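Local coordinates for proton-dependent oligopeptide transporter family protein (Xanthomonas campestris, PDB 6EI3) that probably carries short peptides across the membrane by coupling their uptake to proton movement, as a POT-family member of the Major Facilitator Superfamily, at residues L290-L293 with V294-L298; T416-E419 with F420-Q424; V432-S435 with F436-T440; L488-G491 with L492-R496. All blocks are in the same frame, centred on the assembly; numbering follows the deposited sequence.

In the fold
The four contacts each lie within one membrane helix, join residues about a turn apart and follow in numerical order along the chain: interaction 1 on helix 281-306, interaction 2 on helix 400-424, interaction 3 on helix 430-456 and interaction 4 on helix 471-495. Interaction 1 lies in the middle, its centre about 10 to 11 Å from the other three, and touches each: Phe296 meets Ala421 and Trp437, while Ile295 meets Tyr493. Interactions 2 and 3, on consecutive helices, also touch, through Ile418 and Met434. Interaction 4 reaches neither of them, its centre about 20 Å from that of interaction 3. Interactions 1 and 4 touch the same lipid, consistent with a membrane-facing flank of the bundle.

Interaction 1 of 4, residues L290-L293 with V294-L298; sequences LRVL and VIFAL. With 78M ((2S)-2,3-dihydroxypropyl(7Z)-pentadec-7-enoate), chain O.
Val292 and Phe296 project together from neighbouring helical turns, with the valine methyl CG1 set over the centre of the phenylalanine ring. This CH-pi contact puts Val292 CG1 3.8 Å from the Phe296 ring centroid, only 11° off the ring normal. The torsions explain it: CG1 of Val292 stands opposite its own backbone N (chi1 156°), while the ring of Phe296 swings back beside its own N. Beneath them the backbone is tight as well, since Phe296 N donates to Val292 O at 2.8 Å in a nearly straight bond. Ile295 CD1 folds back to 3.4 Å from Arg291 O.

The outer side is looser and is completed by lipid. Val294 N is 3.3 Å from Leu290 O and makes a second, weak bond to Arg291 O. A monoacylglycerol runs along this flank: Val294 CG2 approaches its ester oxygen O2 at 3.4 Å, Leu293 CD2 lies 3.9 Å from its chain carbon C6, and Ala297 CB is 3.7 Å from C7. Arg291, extended from CG to NE, is partly exposed.

Helix 281-306 is thus packed between protein and lipid. Phe296 presses on Phe436 and Trp437 of helix 430-456, Val292 on Ala421 of helix 400-424, Ile295 on Phe490 and Tyr493 of helix 471-495, and Leu290 on Trp268 of helix 248-270.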
loop_
_atom_site.group_PDB
_atom_site.type_symbol
_atom_site.label_atom_id
_atom_site.label_comp_id
_atom_site.label_asym_id
_atom_site.label_seq_id
_atom_site.Cartn_x
_atom_site.Cartn_y
_atom_site.Cartn_z
ATOM N N LEU A 290 -8.119 16.845 6.327
ATOM C CA LEU A 290 -9.068 16.642 5.228
ATOM C C LEU A 290 -8.497 17.053 3.871
ATOM O O LEU A 290 -8.774 16.397 2.869
ATOM C CB LEU A 290 -10.420 17.293 5.489
ATOM C CG LEU A 290 -11.223 16.719 6.654
ATOM C CD1 LEU A 290 -12.410 17.613 6.977
ATOM C CD2 LEU A 290 -11.656 15.240 6.391
ATOM N N ARG A 291 -7.669 18.103 3.845
ATOM C CA ARG A 291 -6.972 18.523 2.629
ATOM C C ARG A 291 -5.983 17.436 2.209
ATOM O O ARG A 291 -5.862 17.154 1.021
ATOM C CB ARG A 291 -6.248 19.853 2.848
ATOM C CG ARG A 291 -7.191 21.032 2.928
ATOM C CD ARG A 291 -6.401 22.309 2.794
ATOM N NE ARG A 291 -7.151 23.475 3.252
ATOM C CZ ARG A 291 -7.002 24.035 4.446
ATOM N NH1 ARG A 291 -6.134 23.533 5.320
ATOM N NH2 ARG A 291 -7.711 25.107 4.774
ATOM N N VAL A 292 -5.330 16.781 3.194
ATOM C CA VAL A 292 -4.389 15.663 3.003
ATOM C C VAL A 292 -5.116 14.462 2.410
ATOM O O VAL A 292 -4.589 13.812 1.501
ATOM C CB VAL A 292 -3.636 15.314 4.321
ATOM C CG1 VAL A 292 -3.124 13.869 4.329
ATOM C CG2 VAL A 292 -2.500 16.290 4.567
ATOM N N LEU A 293 -6.326 14.173 2.915
ATOM C CA LEU A 293 -7.167 13.079 2.441
ATOM C C LEU A 293 -7.456 13.236 0.938
ATOM O O LEU A 293 -7.443 12.231 0.223
ATOM C CB LEU A 293 -8.471 12.963 3.281
ATOM C CG LEU A 293 -9.502 11.873 2.873
ATOM C CD1 LEU A 293 -8.944 10.456 3.026
ATOM C CD2 LEU A 293 -10.793 12.008 3.676
ATOM N N VAL A 294 -7.655 14.493 0.456
ATOM C CA VAL A 294 -7.867 14.764 -0.972
ATOM C C VAL A 294 -6.582 14.454 -1.766
ATOM O O VAL A 294 -6.655 13.748 -2.775
ATOM C CB VAL A 294 -8.432 16.176 -1.262
ATOM C CG1 VAL A 294 -8.575 16.411 -2.767
ATOM C CG2 VAL A 294 -9.784 16.355 -0.580
ATOM N N ILE A 295 -5.419 14.960 -1.296
ATOM C CA ILE A 295 -4.108 14.691 -1.904
ATOM C C ILE A 295 -3.885 13.159 -1.986
ATOM O O ILE A 295 -3.528 12.652 -3.055
ATOM C CB ILE A 295 -2.995 15.455 -1.124
ATOM C CG1 ILE A 295 -3.029 16.950 -1.484
ATOM C CG2 ILE A 295 -1.602 14.885 -1.379
ATOM C CD1 ILE A 295 -2.820 17.898 -0.328
ATOM N N PHE A 296 -4.140 12.432 -0.870
ATOM C CA PHE A 296 -4.013 10.962 -0.804
ATOM C C PHE A 296 -4.959 10.255 -1.781
ATOM O O PHE A 296 -4.538 9.321 -2.446
ATOM C CB PHE A 296 -4.224 10.427 0.632
ATOM C CG PHE A 296 -3.071 10.601 1.609
ATOM C CD1 PHE A 296 -1.930 11.325 1.257
ATOM C CD2 PHE A 296 -3.130 10.045 2.880
ATOM C CE1 PHE A 296 -0.880 11.499 2.168
ATOM C CE2 PHE A 296 -2.081 10.227 3.791
ATOM C CZ PHE A 296 -0.966 10.947 3.427
ATOM N N ALA A 297 -6.209 10.720 -1.898
ATOM C CA ALA A 297 -7.203 10.136 -2.822
ATOM C C ALA A 297 -6.708 10.195 -4.278
ATOM O O ALA A 297 -6.875 9.245 -5.050
ATOM C CB ALA A 297 -8.544 10.869 -2.687
ATOM N N LEU A 298 -6.076 11.314 -4.630
ATOM C CA LEU A 298 -5.542 11.585 -5.964
ATOM C C LEU A 298 -4.270 10.822 -6.281
ATOM O O LEU A 298 -3.884 10.741 -7.446
ATOM C CB LEU A 298 -5.359 13.103 -6.140
ATOM C CG LEU A 298 -6.658 13.891 -6.230
ATOM C CD1 LEU A 298 -6.404 15.395 -6.140
ATOM C CD2 LEU A 298 -7.420 13.552 -7.509
HETATM O O21 78M O . -9.577 21.230 -0.552
HETATM C C20 78M O . -10.188 20.548 0.532
HETATM C C18 78M O . -11.306 19.651 0.054
HETATM O O19 78M O . -12.289 20.419 -0.643
HETATM C C17 78M O . -11.958 18.891 1.182
HETATM O O2 78M O . -12.650 17.781 0.564
HETATM C C1 78M O . -13.059 16.777 1.350
HETATM O O1 78M O . -13.034 16.809 2.554
HETATM C C2 78M O . -13.536 15.610 0.537
HETATM C C3 78M O . -12.710 14.349 0.757
HETATM C C4 78M O . -12.460 13.570 -0.528
HETATM C C5 78M O . -13.096 12.191 -0.575
HETATM C C6 78M O . -12.326 11.099 0.179
HETATM C C7 78M O . -11.586 10.186 -0.745
HETATM C C8 78M O . -11.866 8.919 -1.000
HETATM C C9 78M O . -11.113 8.019 -1.937
HETATM C C10 78M O . -11.659 8.118 -3.364
HETATM C C11 78M O . -10.598 8.271 -4.440
HETATM C C12 78M O . -11.075 9.074 -5.645
HETATM C C13 78M O . -10.009 9.405 -6.681
HETATM C C15 78M O . -8.872 8.739 -8.821
HETATM C C14 78M O . -9.682 8.278 -7.643
#

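Interaction 2 of 4, residues T416-E419 with F420-Q424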
loop_
_atom_site.group_PDB
_atom_site.type_symbol
_atom_site.label_atom_id
_atom_site.label_comp_id
_atom_site.label_asym_id
_atom_site.label_seq_id
_atom_site.Cartn_x
_atom_site.Cartn_y
_atom_site.Cartn_z
ATOM N N THR A 416 7.735 10.945 -0.920
ATOM C CA THR A 416 7.357 12.330 -0.629
ATOM C C THR A 416 5.999 12.468 0.092
ATOM O O THR A 416 5.865 13.320 0.971
ATOM C CB THR A 416 7.303 13.112 -1.940
ATOM O OG1 THR A 416 8.503 12.887 -2.675
ATOM C CG2 THR A 416 7.100 14.599 -1.732
ATOM N N GLY A 417 5.003 11.672 -0.325
ATOM C CA GLY A 417 3.636 11.747 0.170
ATOM C C GLY A 417 3.456 11.795 1.670
ATOM O O GLY A 417 2.771 12.671 2.199
ATOM N N ILE A 418 4.080 10.853 2.354
ATOM C CA ILE A 418 3.956 10.693 3.794
ATOM C C ILE A 418 4.728 11.799 4.544
ATOM O O ILE A 418 4.203 12.368 5.506
ATOM C CB ILE A 418 4.319 9.214 4.182
ATOM C CG1 ILE A 418 3.860 8.874 5.609
ATOM C CG2 ILE A 418 5.785 8.844 3.942
ATOM C CD1 ILE A 418 2.311 8.932 5.794
ATOM N N GLU A 419 5.900 12.186 4.038
ATOM C CA GLU A 419 6.681 13.288 4.600
ATOM C C GLU A 419 5.902 14.617 4.413
ATOM O O GLU A 419 5.848 15.451 5.328
ATOM C CB GLU A 419 8.042 13.361 3.894
ATOM C CG GLU A 419 9.074 14.195 4.635
ATOM C CD GLU A 419 10.482 14.190 4.060
ATOM O OE1 GLU A 419 10.844 13.219 3.353
ATOM O OE2 GLU A 419 11.234 15.155 4.334
ATOM N N PHE A 420 5.277 14.794 3.236
ATOM C CA PHE A 420 4.480 15.987 2.957
ATOM C C PHE A 420 3.292 16.042 3.920
ATOM O O PHE A 420 3.034 17.078 4.516
ATOM C CB PHE A 420 3.991 15.994 1.491
ATOM C CG PHE A 420 2.839 16.940 1.248
ATOM C CD1 PHE A 420 3.063 18.296 1.053
ATOM C CD2 PHE A 420 1.528 16.484 1.267
ATOM C CE1 PHE A 420 1.997 19.173 0.840
ATOM C CE2 PHE A 420 0.462 17.369 1.074
ATOM C CZ PHE A 420 0.708 18.710 0.871
ATOM N N ALA A 421 2.556 14.936 4.058
ATOM C CA ALA A 421 1.377 14.933 4.923
ATOM C C ALA A 421 1.735 15.213 6.390
ATOM O O ALA A 421 1.043 15.995 7.039
ATOM C CB ALA A 421 0.638 13.628 4.786
ATOM N N TYR A 422 2.872 14.661 6.869
ATOM C CA TYR A 422 3.349 14.882 8.235
ATOM C C TYR A 422 3.646 16.364 8.492
ATOM O O TYR A 422 3.250 16.879 9.529
ATOM C CB TYR A 422 4.592 14.027 8.532
ATOM C CG TYR A 422 4.311 12.563 8.818
ATOM C CD1 TYR A 422 3.129 12.165 9.442
ATOM C CD2 TYR A 422 5.266 11.588 8.550
ATOM C CE1 TYR A 422 2.888 10.827 9.753
ATOM C CE2 TYR A 422 5.026 10.242 8.836
ATOM C CZ TYR A 422 3.842 9.870 9.452
ATOM O OH TYR A 422 3.609 8.550 9.758
ATOM N N SER A 423 4.304 17.043 7.531
ATOM C CA SER A 423 4.657 18.460 7.599
ATOM C C SER A 423 3.437 19.385 7.673
ATOM O O SER A 423 3.564 20.487 8.178
ATOM C CB SER A 423 5.516 18.839 6.395
ATOM O OG SER A 423 4.720 19.034 5.236
ATOM N N GLN A 424 2.275 18.956 7.147
ATOM C CA GLN A 424 1.030 19.754 7.062
ATOM C C GLN A 424 0.019 19.457 8.161
ATOM O O GLN A 424 -0.790 20.300 8.489
ATOM C CB GLN A 424 0.339 19.543 5.683
ATOM C CG GLN A 424 1.244 19.776 4.470
ATOM C CD GLN A 424 1.662 21.223 4.382
ATOM O OE1 GLN A 424 0.838 22.123 4.210
ATOM N NE2 GLN A 424 2.942 21.480 4.563
#
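Ile418 and Tyr422 run alongside each other on successive turns, and the longer branch of the isoleucine does the touching. With CG1 opposite the backbone N (chi1 -165°), the branch leads toward the phenol: Ile418 CG1 comes to 3.7 Å from Tyr422 CE2. The terminal methyl CD1 then lies over one ring face, 4.1 Å above the plane and displaced toward the rim. Tyr422 bends back beside its own N (chi1 -78°), bringing its CG within 3.3 Å of Ile418 O, the oxygen that accepts the Tyr422 N-H.

Phe420 takes the other course. Its ring extends away from the preceding turn and receives Gln424 CG over one face, 3.7 Å above the plane. Ser423 OG sits between its own N and carbonyl carbon, and from there bonds to Phe420 O at 2.7 Å. Gln424 NE2 in turn donates to Ser423 OG at 3.1 Å, almost straight and in the amide plane, while Gln424 OE1 is taken by Tyr497 OH and Val500 N. The amide is therefore held at both ends, which should fix its rotation. This serine-to-backbone bond, between residues three apart, is a familiar way for a hydroxyl to be satisfied within a helix, here in the last turn of transmembrane helix 400-424 of the MFS fold.

Interaction 3 of 4, residues V432-S435 with F436-T440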
loop_
_atom_site.group_PDB
_atom_site.type_symbol
_atom_site.label_atom_id
_atom_site.label_comp_id
_atom_site.label_asym_id
_atom_site.label_seq_id
_atom_site.Cartn_x
_atom_site.Cartn_y
_atom_site.Cartn_z
ATOM N N VAL A 432 -3.299 9.197 12.410
ATOM C CA VAL A 432 -4.408 9.400 11.474
ATOM C C VAL A 432 -3.841 9.504 10.047
ATOM O O VAL A 432 -4.411 8.921 9.121
ATOM C CB VAL A 432 -5.256 10.653 11.853
ATOM C CG1 VAL A 432 -6.408 10.874 10.871
ATOM C CG2 VAL A 432 -5.783 10.548 13.282
ATOM N N VAL A 433 -2.738 10.275 9.872
ATOM C CA VAL A 433 -2.054 10.439 8.582
ATOM C C VAL A 433 -1.650 9.063 8.049
ATOM O O VAL A 433 -1.920 8.743 6.890
ATOM C CB VAL A 433 -0.831 11.384 8.681
ATOM C CG1 VAL A 433 0.036 11.300 7.425
ATOM C CG2 VAL A 433 -1.263 12.821 8.945
ATOM N N MET A 434 -1.014 8.259 8.911
ATOM C CA MET A 434 -0.554 6.924 8.577
ATOM C C MET A 434 -1.703 5.977 8.209
ATOM O O MET A 434 -1.582 5.239 7.237
ATOM C CB MET A 434 0.341 6.351 9.680
ATOM C CG MET A 434 1.367 5.409 9.137
ATOM S SD MET A 434 2.542 6.267 8.036
ATOM C CE MET A 434 2.730 5.047 6.831
ATOM N N SER A 435 -2.817 6.027 8.951
ATOM C CA SER A 435 -3.988 5.206 8.654
ATOM C C SER A 435 -4.506 5.539 7.250
ATOM O O SER A 435 -4.750 4.620 6.475
ATOM C CB SER A 435 -5.085 5.418 9.697
ATOM O OG SER A 435 -4.676 4.916 10.961
ATOM N N PHE A 436 -4.593 6.843 6.903
ATOM C CA PHE A 436 -5.051 7.301 5.589
ATOM C C PHE A 436 -4.085 6.894 4.483
ATOM O O PHE A 436 -4.539 6.655 3.360
ATOM C CB PHE A 436 -5.249 8.830 5.551
ATOM C CG PHE A 436 -6.507 9.434 6.144
ATOM C CD1 PHE A 436 -7.527 8.625 6.638
ATOM C CD2 PHE A 436 -6.673 10.819 6.198
ATOM C CE1 PHE A 436 -8.672 9.185 7.216
ATOM C CE2 PHE A 436 -7.829 11.384 6.766
ATOM C CZ PHE A 436 -8.822 10.563 7.266
ATOM N N TRP A 437 -2.760 6.883 4.777
ATOM C CA TRP A 437 -1.721 6.476 3.811
ATOM C C TRP A 437 -1.856 4.989 3.490
ATOM O O TRP A 437 -1.800 4.619 2.323
ATOM C CB TRP A 437 -0.299 6.808 4.309
ATOM C CG TRP A 437 0.780 6.600 3.274
ATOM C CD1 TRP A 437 1.865 5.775 3.380
ATOM C CD2 TRP A 437 0.912 7.275 2.009
ATOM N NE1 TRP A 437 2.671 5.905 2.268
ATOM C CE2 TRP A 437 2.105 6.812 1.407
ATOM C CE3 TRP A 437 0.146 8.246 1.329
ATOM C CZ2 TRP A 437 2.519 7.241 0.139
ATOM C CZ3 TRP A 437 0.568 8.681 0.079
ATOM C CH2 TRP A 437 1.744 8.185 -0.499
ATOM N N TYR A 438 -2.078 4.140 4.514
ATOM C CA TYR A 438 -2.293 2.704 4.288
ATOM C C TYR A 438 -3.539 2.484 3.432
ATOM O O TYR A 438 -3.505 1.688 2.504
ATOM C CB TYR A 438 -2.450 1.944 5.613
ATOM C CG TYR A 438 -1.199 1.917 6.453
ATOM C CD1 TYR A 438 0.052 1.730 5.870
ATOM C CD2 TYR A 438 -1.265 2.023 7.837
ATOM C CE1 TYR A 438 1.211 1.699 6.646
ATOM C CE2 TYR A 438 -0.113 1.972 8.622
ATOM C CZ TYR A 438 1.121 1.814 8.022
ATOM O OH TYR A 438 2.257 1.740 8.792
ATOM N N LEU A 439 -4.608 3.230 3.711
ATOM C CA LEU A 439 -5.843 3.142 2.944
ATOM C C LEU A 439 -5.661 3.601 1.489
ATOM O O LEU A 439 -6.450 3.201 0.647
ATOM C CB LEU A 439 -6.995 3.907 3.629
ATOM C CG LEU A 439 -7.462 3.355 4.988
ATOM C CD1 LEU A 439 -8.546 4.257 5.594
ATOM C CD2 LEU A 439 -7.954 1.893 4.882
ATOM N N THR A 440 -4.642 4.449 1.206
ATOM C CA THR A 440 -4.311 4.926 -0.144
ATOM C C THR A 440 -3.919 3.722 -1.015
ATOM O O THR A 440 -4.384 3.619 -2.149
ATOM C CB THR A 440 -3.270 6.061 -0.073
ATOM O OG1 THR A 440 -3.812 7.091 0.740
ATOM C CG2 THR A 440 -2.938 6.654 -1.420
#
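Met434 meets both Trp437 and Tyr438, its chain slanting across them. That chain bends at chi2 (65°) and again at chi3, bringing the end back toward the following turn although CB points away from it. The methyl touches both side chains, with Met434 CE 3.6 Å from Trp437 CD1 and 3.7 Å from Tyr438 CE1. Further back along the thioether, Met434 CG lies 3.8 Å from Tyr438 CZ. The sulfur makes a Met-aromatic contact from an oblique position: SD is 5.2 Å from the Tyr438 ring centroid, 28° off the normal. Met434 O sits over a face of the same ring, 3.3 Å from Tyr438 CD2, while also accepting the Tyr438 N-H.

The two aromatic residues differ in chi1, the indole standing opposite its backbone N (chi1 -171°) and the phenol beside its own. Phe436 takes Val432 CG1 over one ring face in a more open contact, 4.3 Å from Phe436 CZ. Thr440 OG1 bonds back to Phe436 O.

Helix 430-456 wedges these groups among several partners: Met434 meets Ile418 and Tyr422 of helix 400-424, Trp437 packs edge-to-face with Phe303 and Thr440 touches Thr300, both of helix 281-306, and Tyr438 and Leu439 rest on Pro62 and Leu63 of helix 62-95.

Interaction 4 of 4, residues L488-G491 with L492-R496. With 78M ((2S)-2,3-dihydroxypropyl(7Z)-pentadec-7-enoate), chain J; 78M ((2S)-2,3-dihydroxypropyl(7Z)-pentadec-7-enoate), chain C; 78M ((2S)-2,3-dihydroxypropyl(7Z)-pentadec-7-enoate), chain O.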
loop_
_atom_site.group_PDB
_atom_site.type_symbol
_atom_site.label_atom_id
_atom_site.label_comp_id
_atom_site.label_asym_id
_atom_site.label_seq_id
_atom_site.Cartn_x
_atom_site.Cartn_y
_atom_site.Cartn_z
ATOM N N LEU A 488 -2.768 14.950 -13.806
ATOM C CA LEU A 488 -3.425 16.195 -14.175
ATOM C C LEU A 488 -4.331 16.679 -13.034
ATOM O O LEU A 488 -4.222 17.837 -12.651
ATOM C CB LEU A 488 -4.207 16.049 -15.514
ATOM C CG LEU A 488 -5.046 17.265 -15.953
ATOM C CD1 LEU A 488 -4.169 18.466 -16.290
ATOM C CD2 LEU A 488 -5.960 16.915 -17.133
ATOM N N ALA A 489 -5.191 15.793 -12.478
ATOM C CA ALA A 489 -6.112 16.157 -11.385
ATOM C C ALA A 489 -5.320 16.545 -10.137
ATOM O O ALA A 489 -5.605 17.577 -9.538
ATOM C CB ALA A 489 -7.074 15.018 -11.087
ATOM N N PHE A 490 -4.270 15.773 -9.805
ATOM C CA PHE A 490 -3.378 16.083 -8.681
ATOM C C PHE A 490 -2.759 17.484 -8.847
ATOM O O PHE A 490 -2.801 18.279 -7.923
ATOM C CB PHE A 490 -2.262 15.023 -8.540
ATOM C CG PHE A 490 -1.464 15.144 -7.259
ATOM C CD1 PHE A 490 -0.420 16.055 -7.153
ATOM C CD2 PHE A 490 -1.758 14.348 -6.162
ATOM C CE1 PHE A 490 0.295 16.190 -5.957
ATOM C CE2 PHE A 490 -1.035 14.469 -4.973
ATOM C CZ PHE A 490 -0.006 15.385 -4.882
ATOM N N GLY A 491 -2.192 17.751 -10.014
ATOM C CA GLY A 491 -1.519 19.010 -10.329
ATOM C C GLY A 491 -2.402 20.230 -10.219
ATOM O O GLY A 491 -1.941 21.290 -9.769
ATOM N N LEU A 492 -3.682 20.092 -10.635
ATOM C CA LEU A 492 -4.638 21.201 -10.570
ATOM C C LEU A 492 -5.032 21.473 -9.122
ATOM O O LEU A 492 -5.158 22.631 -8.734
ATOM C CB LEU A 492 -5.866 20.948 -11.465
ATOM C CG LEU A 492 -5.601 20.913 -12.992
ATOM C CD1 LEU A 492 -6.738 20.209 -13.726
ATOM C CD2 LEU A 492 -5.410 22.315 -13.563
ATOM N N TYR A 493 -5.161 20.408 -8.312
ATOM C CA TYR A 493 -5.457 20.530 -6.883
ATOM C C TYR A 493 -4.237 21.153 -6.148
ATOM O O TYR A 493 -4.408 22.085 -5.365
ATOM C CB TYR A 493 -5.842 19.167 -6.263
ATOM C CG TYR A 493 -6.239 19.299 -4.808
ATOM C CD1 TYR A 493 -7.513 19.742 -4.448
ATOM C CD2 TYR A 493 -5.309 19.098 -3.791
ATOM C CE1 TYR A 493 -7.863 19.928 -3.110
ATOM C CE2 TYR A 493 -5.646 19.285 -2.452
ATOM C CZ TYR A 493 -6.930 19.674 -2.115
ATOM O OH TYR A 493 -7.245 19.842 -0.790
ATOM N N ALA A 494 -3.024 20.641 -6.444
ATOM C CA ALA A 494 -1.739 21.093 -5.899
ATOM C C ALA A 494 -1.511 22.575 -6.170
ATOM O O ALA A 494 -1.047 23.289 -5.282
ATOM C CB ALA A 494 -0.595 20.265 -6.479
ATOM N N ARG A 495 -1.909 23.053 -7.370
ATOM C CA ARG A 495 -1.792 24.454 -7.766
ATOM C C ARG A 495 -2.457 25.412 -6.754
ATOM O O ARG A 495 -1.898 26.461 -6.457
ATOM C CB ARG A 495 -2.351 24.658 -9.194
ATOM C CG ARG A 495 -2.474 26.110 -9.678
ATOM C CD ARG A 495 -1.126 26.775 -9.939
ATOM N NE ARG A 495 -1.265 28.150 -10.428
ATOM C CZ ARG A 495 -0.246 28.916 -10.807
ATOM N NH1 ARG A 495 0.997 28.453 -10.760
ATOM N NH2 ARG A 495 -0.464 30.150 -11.242
ATOM N N ARG A 496 -3.625 25.039 -6.222
ATOM C CA ARG A 496 -4.379 25.864 -5.281
ATOM C C ARG A 496 -4.083 25.535 -3.818
ATOM O O ARG A 496 -4.618 26.188 -2.923
ATOM C CB ARG A 496 -5.888 25.782 -5.589
ATOM C CG ARG A 496 -6.263 26.441 -6.921
ATOM C CD ARG A 496 -7.667 26.092 -7.378
ATOM N NE ARG A 496 -7.847 26.349 -8.810
ATOM C CZ ARG A 496 -8.277 27.498 -9.327
ATOM N NH1 ARG A 496 -8.587 28.518 -8.533
ATOM N NH2 ARG A 496 -8.401 27.637 -10.640
HETATM O O21 78M J . 3.310 27.632 -6.500
HETATM C C20 78M J . 2.640 26.405 -6.252
HETATM C C18 78M J . 2.586 25.553 -7.498
HETATM O O19 78M J . 1.953 26.283 -8.555
HETATM C C17 78M J . 1.875 24.241 -7.267
HETATM O O2 78M J . 1.907 23.521 -8.523
HETATM C C1 78M J . 2.202 22.215 -8.489
HETATM O O1 78M J . 2.535 21.627 -7.493
HETATM C C2 78M J . 2.055 21.587 -9.846
HETATM C C3 78M J . 3.149 20.579 -10.164
HETATM C C4 78M J . 3.348 20.333 -11.645
HETATM C C5 78M J . 4.651 19.616 -11.940
HETATM C C6 78M J . 4.816 19.170 -13.391
HETATM C C7 78M J . 6.198 18.640 -13.649
HETATM C C8 78M J . 6.595 17.795 -14.598
HETATM C C9 78M J . 5.762 17.142 -15.669
HETATM C C10 78M J . 5.451 15.670 -15.377
HETATM C C11 78M J . 6.567 14.674 -15.718
HETATM C C12 78M J . 6.681 14.263 -17.187
HETATM C C13 78M J . 5.482 13.506 -17.746
HETATM C C15 78M J . 4.154 12.883 -19.796
HETATM C C14 78M J . 5.493 13.319 -19.250
HETATM O O21 78M C . 3.508 25.340 -11.762
HETATM C C20 78M C . 2.171 24.865 -11.666
HETATM C C18 78M C . 1.807 24.023 -12.868
HETATM O O19 78M C . 1.882 24.820 -14.055
HETATM C C17 78M C . 0.433 23.407 -12.756
HETATM O O2 78M C . 0.319 22.561 -13.926
HETATM C C1 78M C . -0.501 21.504 -13.878
HETATM O O1 78M C . -1.155 21.202 -12.915
HETATM C C2 78M C . -0.508 20.763 -15.184
HETATM C C3 78M C . -0.610 19.250 -15.054
HETATM C C4 78M C . 0.655 18.597 -14.513
HETATM C C5 78M C . 1.302 17.564 -15.429
HETATM C C6 78M C . 0.508 16.270 -15.590
HETATM C C7 78M C . 1.198 15.260 -16.454
HETATM C C8 78M C . 0.873 14.885 -17.684
HETATM C C9 78M C . -0.253 15.402 -18.533
HETATM C C10 78M C . -1.432 14.439 -18.607
HETATM C C11 78M C . -2.631 14.984 -19.374
HETATM C C12 78M C . -3.842 14.053 -19.419
HETATM C C13 78M C . -3.776 12.942 -20.464
HETATM C C15 78M C . -4.731 10.757 -21.300
HETATM C C14 78M C . -4.928 11.954 -20.397
HETATM O O21 78M O . -9.577 21.230 -0.552
HETATM C C20 78M O . -10.188 20.548 0.532
HETATM C C18 78M O . -11.306 19.651 0.054
HETATM O O19 78M O . -12.289 20.419 -0.643
HETATM C C17 78M O . -11.958 18.891 1.182
HETATM O O2 78M O . -12.650 17.781 0.564
HETATM C C1 78M O . -13.059 16.777 1.350
HETATM O O1 78M O . -13.034 16.809 2.554
HETATM C C2 78M O . -13.536 15.610 0.537
HETATM C C3 78M O . -12.710 14.349 0.757
HETATM C C4 78M O . -12.460 13.570 -0.528
HETATM C C5 78M O . -13.096 12.191 -0.575
HETATM C C6 78M O . -12.326 11.099 0.179
HETATM C C7 78M O . -11.586 10.186 -0.745
HETATM C C8 78M O . -11.866 8.919 -1.000
HETATM C C9 78M O . -11.113 8.019 -1.937
HETATM C C10 78M O . -11.659 8.118 -3.364
HETATM C C11 78M O . -10.598 8.271 -4.440
HETATM C C12 78M O . -11.075 9.074 -5.645
HETATM C C13 78M O . -10.009 9.405 -6.681
HETATM C C15 78M O . -8.872 8.739 -8.821
HETATM C C14 78M O . -9.682 8.278 -7.643
#
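Leu488 and Leu492 leave the helix in step and meet through one methyl each: Leu488 CD1 is 4.0 Å from Leu492 CD1. The same Leu488 methyl touches the acyl chain of a monoacylglycerol at C3, 3.8 Å away. That lipid's carbonyl oxygen O1 comes to 3.1 Å from Gly491 C, where no side chain intervenes. A second lipid sets its ester carbonyl oxygen O1 3.6 Å from Ala494 CB. Its glycerol hydroxyl O19 accepts a bond from Arg495 NH1 at 3.2 Å, bent to 143° at the hydrogen. A bend at chi2 (70°) directs the arginine to these lipid headgroups, though it also touches a crystal neighbour.

This is the closing stretch of helix 471-495, a membrane helix of the MFS fold, where leucines give way to arginine. On another flank Tyr493 reaches a third lipid, and its OH and the glycerol O21 hydrogen-bond at 2.7 Å, O21 lying in the ring plane at the edge. The phenol extends opposite its backbone N (chi1 -176°) and is backed by Val294 of helix 281-306. Phe490, touching Ala494 CB through CE1 at 4.2 Å, is buried against Val299 of that helix and Leu364, Met367 and Ile371 of helix 363-389.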